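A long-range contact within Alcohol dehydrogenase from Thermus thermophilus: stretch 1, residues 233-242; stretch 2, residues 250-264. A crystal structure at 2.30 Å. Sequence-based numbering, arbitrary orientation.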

# COMPACT_ATOMS: atom_id res chain seq x y z
N GLY A 233 -18.11 6.31 -21.61
CA GLY A 233 -17.12 6.70 -22.60
C GLY A 233 -15.68 6.64 -22.10
O GLY A 233 -14.75 6.62 -22.91
N LYS A 234 -15.49 6.58 -20.78
CA LYS A 234 -14.14 6.55 -20.24
C LYS A 234 -13.41 5.22 -20.44
O LYS A 234 -12.20 5.20 -20.62
CB LYS A 234 -14.14 6.91 -18.75
CG LYS A 234 -14.29 5.72 -17.82
CD LYS A 234 -14.18 6.13 -16.36
CE LYS A 234 -14.14 4.91 -15.43
NZ LYS A 234 -15.31 4.01 -15.59
N GLY A 235 -14.15 4.11 -20.40
CA GLY A 235 -13.54 2.80 -20.56
C GLY A 235 -13.45 2.06 -19.24
O GLY A 235 -13.74 2.64 -18.19
N ALA A 236 -13.05 0.79 -19.26
CA ALA A 236 -12.95 0.03 -18.02
C ALA A 236 -11.71 0.41 -17.20
O ALA A 236 -10.64 0.66 -17.75
CB ALA A 236 -12.93 -1.47 -18.32
N ASP A 237 -11.87 0.46 -15.88
CA ASP A 237 -10.78 0.82 -14.99
C ASP A 237 -9.84 -0.36 -14.76
O ASP A 237 -8.63 -0.20 -14.79
CB ASP A 237 -11.33 1.26 -13.64
CG ASP A 237 -12.20 2.48 -13.75
OD1 ASP A 237 -11.66 3.57 -14.02
OD2 ASP A 237 -13.43 2.34 -13.57
N LYS A 238 -10.43 -1.53 -14.53
CA LYS A 238 -9.68 -2.76 -14.29
C LYS A 238 -10.10 -3.83 -15.27
O LYS A 238 -11.29 -3.96 -15.56
CB LYS A 238 -9.92 -3.28 -12.87
CG LYS A 238 -9.02 -2.67 -11.80
CD LYS A 238 -9.18 -1.17 -11.71
CE LYS A 238 -8.23 -0.58 -10.68
NZ LYS A 238 -8.74 -0.66 -9.28
N VAL A 239 -9.14 -4.59 -15.78
CA VAL A 239 -9.45 -5.65 -16.74
C VAL A 239 -8.83 -7.01 -16.40
O VAL A 239 -7.64 -7.11 -16.12
CB VAL A 239 -8.98 -5.26 -18.15
CG1 VAL A 239 -9.32 -6.37 -19.13
CG2 VAL A 239 -9.63 -3.95 -18.56
N VAL A 240 -9.65 -8.05 -16.42
CA VAL A 240 -9.18 -9.40 -16.15
C VAL A 240 -9.17 -10.16 -17.47
O VAL A 240 -10.23 -10.40 -18.05
CB VAL A 240 -10.09 -10.15 -15.18
CG1 VAL A 240 -9.54 -11.53 -14.92
CG2 VAL A 240 -10.24 -9.36 -13.89
N ASP A 241 -7.99 -10.52 -17.93
CA ASP A 241 -7.85 -11.22 -19.20
C ASP A 241 -7.07 -12.53 -19.04
O ASP A 241 -6.02 -12.56 -18.40
CB ASP A 241 -7.14 -10.32 -20.20
CG ASP A 241 -7.21 -10.85 -21.61
OD1 ASP A 241 -6.58 -10.27 -22.51
OD2 ASP A 241 -7.92 -11.85 -21.81
N HIS A 242 -7.57 -13.62 -19.62
CA HIS A 242 -6.86 -14.89 -19.51
C HIS A 242 -6.61 -15.46 -20.90
O HIS A 242 -6.17 -16.60 -21.04
CB HIS A 242 -7.66 -15.91 -18.70
CG HIS A 242 -8.90 -16.38 -19.39
ND1 HIS A 242 -10.05 -15.62 -19.45
CD2 HIS A 242 -9.16 -17.51 -20.10
CE1 HIS A 242 -10.97 -16.26 -20.16
NE2 HIS A 242 -10.45 -17.41 -20.56
N GLY A 250 -7.99 -5.09 -28.61
CA GLY A 250 -9.32 -4.61 -28.30
C GLY A 250 -9.44 -4.25 -26.83
O GLY A 250 -10.13 -3.30 -26.47
N VAL A 251 -8.77 -5.03 -25.99
CA VAL A 251 -8.78 -4.80 -24.55
C VAL A 251 -8.12 -3.46 -24.27
O VAL A 251 -8.69 -2.60 -23.59
CB VAL A 251 -8.01 -5.89 -23.81
CG1 VAL A 251 -7.98 -5.58 -22.32
CG2 VAL A 251 -8.64 -7.24 -24.05
N ILE A 252 -6.91 -3.28 -24.80
CA ILE A 252 -6.17 -2.05 -24.61
C ILE A 252 -7.00 -0.85 -25.04
O ILE A 252 -6.92 0.23 -24.45
CB ILE A 252 -4.88 -2.06 -25.42
CG1 ILE A 252 -3.93 -3.11 -24.85
CG2 ILE A 252 -4.24 -0.68 -25.40
CD1 ILE A 252 -2.59 -3.15 -25.54
N LYS A 253 -7.81 -1.06 -26.07
CA LYS A 253 -8.67 -0.02 -26.60
C LYS A 253 -9.82 0.25 -25.63
O LYS A 253 -10.27 1.39 -25.45
CB LYS A 253 -9.22 -0.46 -27.96
CG LYS A 253 -9.35 0.66 -29.00
CD LYS A 253 -8.01 0.99 -29.67
CE LYS A 253 -7.56 -0.11 -30.63
NZ LYS A 253 -8.53 -0.30 -31.75
N ALA A 254 -10.29 -0.82 -24.99
CA ALA A 254 -11.40 -0.73 -24.05
C ALA A 254 -10.99 -0.28 -22.65
O ALA A 254 -11.83 0.01 -21.81
CB ALA A 254 -12.10 -2.08 -23.96
N THR A 255 -9.69 -0.23 -22.42
CA THR A 255 -9.18 0.16 -21.11
C THR A 255 -9.13 1.68 -20.95
O THR A 255 -8.61 2.39 -21.81
CB THR A 255 -7.79 -0.44 -20.89
OG1 THR A 255 -7.85 -1.85 -21.11
CG2 THR A 255 -7.32 -0.18 -19.47
N ALA A 256 -9.67 2.16 -19.84
CA ALA A 256 -9.67 3.59 -19.57
C ALA A 256 -8.26 4.05 -19.25
O ALA A 256 -7.36 3.23 -19.06
CB ALA A 256 -10.60 3.91 -18.41
N ASN A 257 -8.07 5.36 -19.19
CA ASN A 257 -6.76 5.91 -18.89
C ASN A 257 -6.32 5.48 -17.49
O ASN A 257 -7.13 5.37 -16.56
CB ASN A 257 -6.80 7.43 -19.00
CG ASN A 257 -7.07 7.91 -20.42
OD1 ASN A 257 -7.39 9.07 -20.65
ND2 ASN A 257 -6.92 7.02 -21.39
N GLY A 258 -5.02 5.22 -17.34
CA GLY A 258 -4.48 4.82 -16.05
C GLY A 258 -5.06 3.51 -15.57
O GLY A 258 -4.99 3.18 -14.38
N GLY A 259 -5.64 2.76 -16.49
CA GLY A 259 -6.25 1.49 -16.16
C GLY A 259 -5.25 0.37 -15.94
O GLY A 259 -4.08 0.46 -16.34
N ARG A 260 -5.71 -0.69 -15.31
CA ARG A 260 -4.88 -1.83 -15.04
C ARG A 260 -5.46 -3.07 -15.71
O ARG A 260 -6.67 -3.28 -15.73
CB ARG A 260 -4.75 -2.00 -13.53
CG ARG A 260 -3.97 -0.84 -12.94
CD ARG A 260 -4.35 -0.48 -11.52
NE ARG A 260 -3.84 -1.42 -10.54
CZ ARG A 260 -3.92 -1.20 -9.22
NH1 ARG A 260 -4.47 -0.08 -8.76
NH2 ARG A 260 -3.44 -2.09 -8.36
N ILE A 261 -4.57 -3.87 -16.29
CA ILE A 261 -4.96 -5.09 -16.99
C ILE A 261 -4.19 -6.25 -16.38
O ILE A 261 -2.96 -6.25 -16.38
CB ILE A 261 -4.63 -4.97 -18.49
CG1 ILE A 261 -5.31 -3.71 -19.07
CG2 ILE A 261 -5.08 -6.21 -19.24
CD1 ILE A 261 -4.77 -3.28 -20.43
N ALA A 262 -4.91 -7.24 -15.85
CA ALA A 262 -4.28 -8.41 -15.25
C ALA A 262 -4.37 -9.56 -16.24
O ALA A 262 -5.45 -9.88 -16.74
CB ALA A 262 -4.97 -8.78 -13.95
N ILE A 263 -3.24 -10.19 -16.53
CA ILE A 263 -3.22 -11.30 -17.47
C ILE A 263 -2.78 -12.60 -16.83
O ILE A 263 -1.68 -12.71 -16.30
CB ILE A 263 -2.30 -10.98 -18.66
CG1 ILE A 263 -2.94 -9.91 -19.54
CG2 ILE A 263 -2.01 -12.25 -19.44
CD1 ILE A 263 -2.14 -9.56 -20.75
N ALA A 264 -3.65 -13.60 -16.93
CA ALA A 264 -3.40 -14.92 -16.36
C ALA A 264 -2.44 -15.75 -17.20
O ALA A 264 -1.22 -15.56 -17.16
CB ALA A 264 -4.72 -15.66 -16.20
O HOH W 1 -10.23 7.02 -19.96

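Backbone hydrogen bonds do most of the joining. Strand 239-241 runs parallel to strand 259-263, their directions 20° apart and their axes 4.8 Å apart at closest approach. Val239 N donates to Arg260 O (2.8 Å), and Val239 O accepts from Ala262 N (2.7 Å); Asp241 repeats the pattern, with Asp241 N to Ala262 O at 2.9 Å and Ala264 N to Asp241 O at 3.0 Å. Residues 239 and 241 thus bond on this edge while Val240, between them, makes no hydrogen bond to stretch 2. Arg260 N to Asp237 O (3.0 Å) extends the ladder backward. Both stretches turn a corner, at 237-238 and at 257-258, and before it a second short parallel pairing forms: Ala236 N bonds to Ala254 O (2.9 Å), and Ala256 N to Ala236 O (2.7 Å).

Apolar packing occupies the sheet face that carries Val239, Asp241, Ile261 and Ile263, against which the end of the helix lies. Val239, the residue most covered by the other stretch, has chi1 t and sets CG1 3.5 Å from Val251 CG1; its CB lies 4.1 Å from Ile261 CG1. Thr255, just past the helix, turns its OG1 back to Val251 O (2.7 Å), so its hydroxyl is satisfied while OG1 also sits 3.8 Å from Val239 CG2. Asp241 is buried too, but its OD2 is hydrogen-bonded to a residue flanking the stretches.

Close backbone packing favours small residues. An ideal CB on Gly235 would come 2.9 Å from Ala256 N, a clash, and the positive phi of Gly235 would also jam it against the preceding carbonyl. Ala256 points its methyl toward stretch 1, with CB only 3.0 Å from Lys234 O. A type II turn from Ala256 to Gly259 follows, with Gly258 at positive phi; a CB on Gly259 would clash with Thr255 CG2 at 2.5 Å.

Polar and charged groups add the remaining contacts. Lys234 NZ forms a salt bridge with Asp237 OD2 (3.2 Å), a weak hydrogen bond within stretch 1. On the face opposite Val239, Lys238 and Arg260 pack through their aliphatic parts, Lys238 CE to Arg260 CD at 4.0 Å, although Lys238 NZ and Arg260 NH1, like charges, lie 4.3 Å apart; Lys238 NZ and Arg260 NH2 find partners elsewhere in the structure. One water bridges the stretches, donating to Lys234 O and accepting from Asn257 N, its oxygen 2.8 Å from each.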